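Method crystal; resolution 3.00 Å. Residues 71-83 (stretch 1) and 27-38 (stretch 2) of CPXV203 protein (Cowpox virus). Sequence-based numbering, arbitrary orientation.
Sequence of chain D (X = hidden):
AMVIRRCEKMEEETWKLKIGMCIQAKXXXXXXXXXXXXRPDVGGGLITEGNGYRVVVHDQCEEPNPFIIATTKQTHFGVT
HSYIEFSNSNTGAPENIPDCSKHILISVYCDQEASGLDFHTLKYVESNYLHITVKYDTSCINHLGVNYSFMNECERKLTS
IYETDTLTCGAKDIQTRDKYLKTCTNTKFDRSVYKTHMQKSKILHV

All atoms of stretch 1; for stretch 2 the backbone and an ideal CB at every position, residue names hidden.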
# COMPACT_ATOMS: atom_id res chain seq x y z
N THR D 71 14.36 20.29 2.71
CA THR D 71 15.26 19.27 3.24
C THR D 71 15.15 17.96 2.45
O THR D 71 14.08 17.58 1.99
CB THR D 71 14.97 19.00 4.74
OG1 THR D 71 14.90 20.25 5.44
CG2 THR D 71 16.06 18.14 5.36
N THR D 72 16.28 17.27 2.30
CA THR D 72 16.33 15.99 1.60
C THR D 72 16.99 14.92 2.46
O THR D 72 18.06 15.15 3.04
CB THR D 72 17.08 16.11 0.26
OG1 THR D 72 16.66 17.29 -0.43
CG2 THR D 72 16.83 14.89 -0.61
N LYS D 73 16.37 13.75 2.54
CA LYS D 73 16.91 12.63 3.30
C LYS D 73 16.85 11.34 2.50
O LYS D 73 15.96 11.16 1.67
CB LYS D 73 16.16 12.46 4.62
CG LYS D 73 16.23 13.66 5.55
CD LYS D 73 15.40 13.44 6.80
CE LYS D 73 15.44 14.66 7.70
NZ LYS D 73 14.68 14.45 8.96
N GLN D 74 17.80 10.44 2.74
CA GLN D 74 17.84 9.16 2.06
C GLN D 74 18.24 8.02 2.99
O GLN D 74 18.93 8.23 3.99
CB GLN D 74 18.80 9.20 0.86
CG GLN D 74 18.34 10.08 -0.29
CD GLN D 74 19.25 9.98 -1.49
OE1 GLN D 74 19.22 10.83 -2.38
NE2 GLN D 74 20.07 8.94 -1.53
N THR D 75 17.80 6.81 2.66
CA THR D 75 18.19 5.62 3.39
C THR D 75 18.16 4.41 2.45
O THR D 75 17.67 4.51 1.33
CB THR D 75 17.26 5.35 4.59
OG1 THR D 75 17.74 4.21 5.32
CG2 THR D 75 15.84 5.08 4.12
N HIS D 76 18.69 3.29 2.92
CA HIS D 76 18.75 2.09 2.09
C HIS D 76 18.45 0.83 2.89
O HIS D 76 18.87 0.70 4.04
CB HIS D 76 20.11 1.98 1.41
CG HIS D 76 20.25 0.79 0.51
ND1 HIS D 76 19.83 0.80 -0.80
CD2 HIS D 76 20.75 -0.45 0.73
CE1 HIS D 76 20.07 -0.37 -1.35
NE2 HIS D 76 20.62 -1.15 -0.44
N PHE D 77 17.74 -0.10 2.26
CA PHE D 77 17.43 -1.39 2.89
C PHE D 77 17.64 -2.52 1.90
O PHE D 77 17.24 -2.43 0.74
CB PHE D 77 15.99 -1.40 3.40
CG PHE D 77 15.75 -0.48 4.57
CD1 PHE D 77 16.53 -0.57 5.71
CD2 PHE D 77 14.75 0.48 4.51
CE1 PHE D 77 16.31 0.28 6.78
CE2 PHE D 77 14.53 1.32 5.58
CZ PHE D 77 15.31 1.23 6.71
N GLY D 78 18.26 -3.60 2.36
CA GLY D 78 18.53 -4.75 1.52
C GLY D 78 19.48 -4.42 0.39
O GLY D 78 20.48 -3.72 0.59
N VAL D 79 19.17 -4.92 -0.80
CA VAL D 79 20.04 -4.73 -1.96
C VAL D 79 19.30 -4.12 -3.15
O VAL D 79 19.88 -3.93 -4.22
CB VAL D 79 20.69 -6.05 -2.40
CG1 VAL D 79 21.64 -6.56 -1.33
CG2 VAL D 79 19.62 -7.09 -2.71
N THR D 80 18.02 -3.82 -2.97
CA THR D 80 17.20 -3.29 -4.07
C THR D 80 16.49 -1.98 -3.73
O THR D 80 16.32 -1.12 -4.59
CB THR D 80 16.16 -4.32 -4.54
OG1 THR D 80 15.39 -4.78 -3.42
CG2 THR D 80 16.83 -5.51 -5.21
N HIS D 81 16.07 -1.84 -2.48
CA HIS D 81 15.26 -0.69 -2.07
C HIS D 81 16.07 0.55 -1.74
O HIS D 81 17.06 0.49 -1.00
CB HIS D 81 14.37 -1.06 -0.88
CG HIS D 81 13.48 -2.25 -1.14
ND1 HIS D 81 12.33 -2.17 -1.88
CD2 HIS D 81 13.59 -3.54 -0.74
CE1 HIS D 81 11.76 -3.36 -1.93
NE2 HIS D 81 12.50 -4.21 -1.24
N SER D 82 15.65 1.69 -2.30
CA SER D 82 16.26 2.98 -2.00
C SER D 82 15.16 4.02 -1.78
O SER D 82 14.34 4.26 -2.67
CB SER D 82 17.19 3.41 -3.13
OG SER D 82 18.22 2.47 -3.33
N TYR D 83 15.16 4.64 -0.61
CA TYR D 83 14.11 5.58 -0.23
C TYR D 83 14.61 7.02 -0.12
O TYR D 83 15.71 7.27 0.38
CB TYR D 83 13.46 5.14 1.08
CG TYR D 83 12.41 6.10 1.61
CD1 TYR D 83 11.14 6.14 1.06
CD2 TYR D 83 12.70 6.96 2.67
CE1 TYR D 83 10.18 7.02 1.54
CE2 TYR D 83 11.75 7.84 3.15
CZ TYR D 83 10.49 7.86 2.59
OH TYR D 83 9.55 8.73 3.07
N UNK D 27 17.66 -5.65 -12.10
CA UNK D 27 18.81 -6.32 -12.73
C UNK D 27 20.17 -5.93 -12.15
O UNK D 27 21.20 -6.22 -12.74
CB UNK D 27 18.81 -6.02 -14.23
N UNK D 28 20.16 -5.27 -10.99
CA UNK D 28 21.40 -4.93 -10.30
C UNK D 28 21.16 -4.67 -8.82
O UNK D 28 20.03 -4.45 -8.39
CB UNK D 28 22.05 -3.70 -10.95
N UNK D 29 22.24 -4.69 -8.04
CA UNK D 29 22.15 -4.44 -6.60
C UNK D 29 22.55 -3.01 -6.27
O UNK D 29 23.69 -2.60 -6.50
CB UNK D 29 23.03 -5.42 -5.83
N UNK D 30 21.60 -2.25 -5.72
CA UNK D 30 21.88 -0.88 -5.29
C UNK D 30 22.62 -0.89 -3.97
O UNK D 30 22.26 -1.61 -3.04
CB UNK D 30 20.59 -0.07 -5.17
N UNK D 31 23.68 -0.08 -3.88
CA UNK D 31 24.52 -0.05 -2.69
C UNK D 31 24.15 1.11 -1.77
O UNK D 31 23.88 2.22 -2.22
CB UNK D 31 25.99 0.05 -3.09
N UNK D 32 24.13 0.83 -0.47
CA UNK D 32 23.86 1.86 0.53
C UNK D 32 25.03 2.83 0.63
O UNK D 32 26.19 2.41 0.68
CB UNK D 32 23.58 1.23 1.89
N UNK D 33 24.72 4.12 0.67
CA UNK D 33 25.76 5.14 0.76
C UNK D 33 25.23 6.46 1.30
O UNK D 33 24.02 6.63 1.50
CB UNK D 33 26.39 5.36 -0.61
N UNK D 34 26.14 7.39 1.55
CA UNK D 34 25.78 8.74 1.95
C UNK D 34 25.12 9.45 0.78
O UNK D 34 25.31 9.06 -0.37
CB UNK D 34 27.01 9.52 2.43
N UNK D 35 24.34 10.48 1.06
CA UNK D 35 23.67 11.23 0.00
C UNK D 35 24.08 12.70 -0.01
O UNK D 35 24.37 13.29 1.03
CB UNK D 35 22.15 11.12 0.16
N UNK D 36 24.09 13.28 -1.20
CA UNK D 36 24.43 14.68 -1.38
C UNK D 36 23.23 15.45 -1.90
O UNK D 36 22.29 14.86 -2.42
CB UNK D 36 25.62 14.83 -2.33
N UNK D 37 23.26 16.77 -1.76
CA UNK D 37 22.19 17.62 -2.28
C UNK D 37 22.72 19.01 -2.63
O UNK D 37 23.41 19.65 -1.83
CB UNK D 37 21.05 17.73 -1.26
N UNK D 38 22.40 19.48 -3.83
CA UNK D 38 22.88 20.77 -4.30
C UNK D 38 21.79 21.51 -5.06
O UNK D 38 20.95 20.89 -5.71
CB UNK D 38 24.11 20.59 -5.19

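Stretch 1 is a β-hairpin, with strand 71-77 turning through Gly78, Val79 and Thr80 into the strand that starts at 81. Stretch 2 runs alongside the first strand in the opposite sense, so the turn meets the early positions and Thr72 the late ones.

Position 27 is out of reach, and its phi of 61° is a value that glycine, asparagine and aspartate tolerate best. It is Asp27. At position 28 CA-to-CB points away with open space around it, so stretch 1 sets almost no rule. Phe28 sits there, and the end of its ring comes nearer but no closer than 6.3 Å, between Phe28 CD2 and Val79 O.

Position 29 has its CB sideways, 3.8 Å from Val79 O, and the branched side chain of Val79 lies within reach. A broad apolar or aromatic group would suit, since a flat face could cover the valine. Tyr29 does this: Val79 CG2 stands 4.0 Å from the centroid of the Tyr29 ring, over its face. The backbone helps, with Tyr29 CA 3.3 Å from Val79 O in a CA-H...O contact.

Position 30 is closely approached by stretch 1. Its CB points toward the hairpin, about 3.9 Å from both His76 CE1 and Ser82 OG, and its backbone N lies 2.8 Å from Val79 O, a hydrogen bond any residue but proline could make. The room left is small and lined with polar atoms, which favours serine, alanine, glycine or perhaps cysteine. Ser30 fits: with chi1 in p, its OG gives a second, weak hydrogen bond to Val79 O (3.2 Å) and lies 3.1 Å from His76 CE1.

At position 31 CB turns away into open space, where a long polar chain is easily accepted; Lys31 is fully extended there.

Position 32 faces the imidazole. Its CB points sideways yet sits tightly against the ring, 3.5 Å from His76 CD2, while its own backbone N lies over one ring face. What follows CB must therefore lead off past the histidine, so a long flexible chain is plausible, as is a small residue. Arg32 starts with chi1 and chi2 both t, and Arg32 NH1 and NH2 are hydrogen-bonded elsewhere in the structure.

Positions 33 and 34 both direct CB away, and stretch 1 offers them nothing, so polar residues are as good as any. They are Thr33 and Asp34.

Position 35 returns toward the strand, its ideal CB only 3.5 Å from Gln74 NE2. Such close packing against an amide calls for something compact, such as alanine, serine, cysteine or valine. Cys35 places its CB 3.4 Å from Gln74 NE2, and is covalently bonded elsewhere in the structure.

Position 36 points away and is free as far as stretch 1 is concerned; it is Ser36. Position 37 points toward Thr72, with extended angles and CB 4.5 Å from Thr72 OG1, inviting a β-branched residue of moderate size. Val37 brings CG2 to 3.8 Å from Thr72 OG1. Position 38 is out of reach, and is His38.

Stretch 2 27-38: DFYSKRTDCSVH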
# COMPACT_ATOMS: atom_id res chain seq x y z
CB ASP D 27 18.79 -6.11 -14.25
CG ASP D 27 17.56 -6.69 -14.91
OD1 ASP D 27 17.03 -7.70 -14.40
OD2 ASP D 27 17.11 -6.13 -15.93
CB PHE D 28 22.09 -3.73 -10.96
CG PHE D 28 21.59 -2.39 -10.48
CD1 PHE D 28 20.41 -1.85 -10.96
CD2 PHE D 28 22.33 -1.66 -9.55
CE1 PHE D 28 19.96 -0.62 -10.52
CE2 PHE D 28 21.88 -0.43 -9.11
CZ PHE D 28 20.70 0.09 -9.60
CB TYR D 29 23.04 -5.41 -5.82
CG TYR D 29 22.51 -6.83 -5.75
CD1 TYR D 29 21.28 -7.17 -6.30
CD2 TYR D 29 23.25 -7.83 -5.13
CE1 TYR D 29 20.80 -8.46 -6.23
CE2 TYR D 29 22.77 -9.12 -5.05
CZ TYR D 29 21.55 -9.44 -5.61
OH TYR D 29 21.08 -10.73 -5.53
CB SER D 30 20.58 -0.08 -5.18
OG SER D 30 19.63 -0.75 -4.36
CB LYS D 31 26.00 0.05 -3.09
CG LYS D 31 26.96 0.02 -1.91
CD LYS D 31 28.40 0.08 -2.37
CE LYS D 31 29.36 0.07 -1.19
NZ LYS D 31 30.78 0.12 -1.63
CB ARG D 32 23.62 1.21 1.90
CG ARG D 32 23.46 2.20 3.04
CD ARG D 32 23.16 1.50 4.35
NE ARG D 32 24.27 0.67 4.81
CZ ARG D 32 24.32 -0.65 4.67
NH1 ARG D 32 23.33 -1.30 4.08
NH2 ARG D 32 25.37 -1.33 5.12
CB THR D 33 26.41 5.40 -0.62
OG1 THR D 33 27.52 6.30 -0.46
CG2 THR D 33 25.40 6.01 -1.58
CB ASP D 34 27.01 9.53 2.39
CG ASP D 34 27.72 8.89 3.57
OD1 ASP D 34 27.75 7.64 3.64
OD2 ASP D 34 28.26 9.64 4.41
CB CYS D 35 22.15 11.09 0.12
SG CYS D 35 21.45 11.72 1.66
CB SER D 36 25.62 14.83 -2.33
OG SER D 36 26.78 14.22 -1.80
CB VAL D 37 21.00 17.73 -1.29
CG1 VAL D 37 21.48 18.16 0.10
CG2 VAL D 37 19.94 18.68 -1.82
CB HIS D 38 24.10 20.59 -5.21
CG HIS D 38 25.14 19.66 -4.66
ND1 HIS D 38 26.17 20.09 -3.85
CD2 HIS D 38 25.30 18.32 -4.80
CE1 HIS D 38 26.92 19.05 -3.52
NE2 HIS D 38 26.41 17.97 -4.08
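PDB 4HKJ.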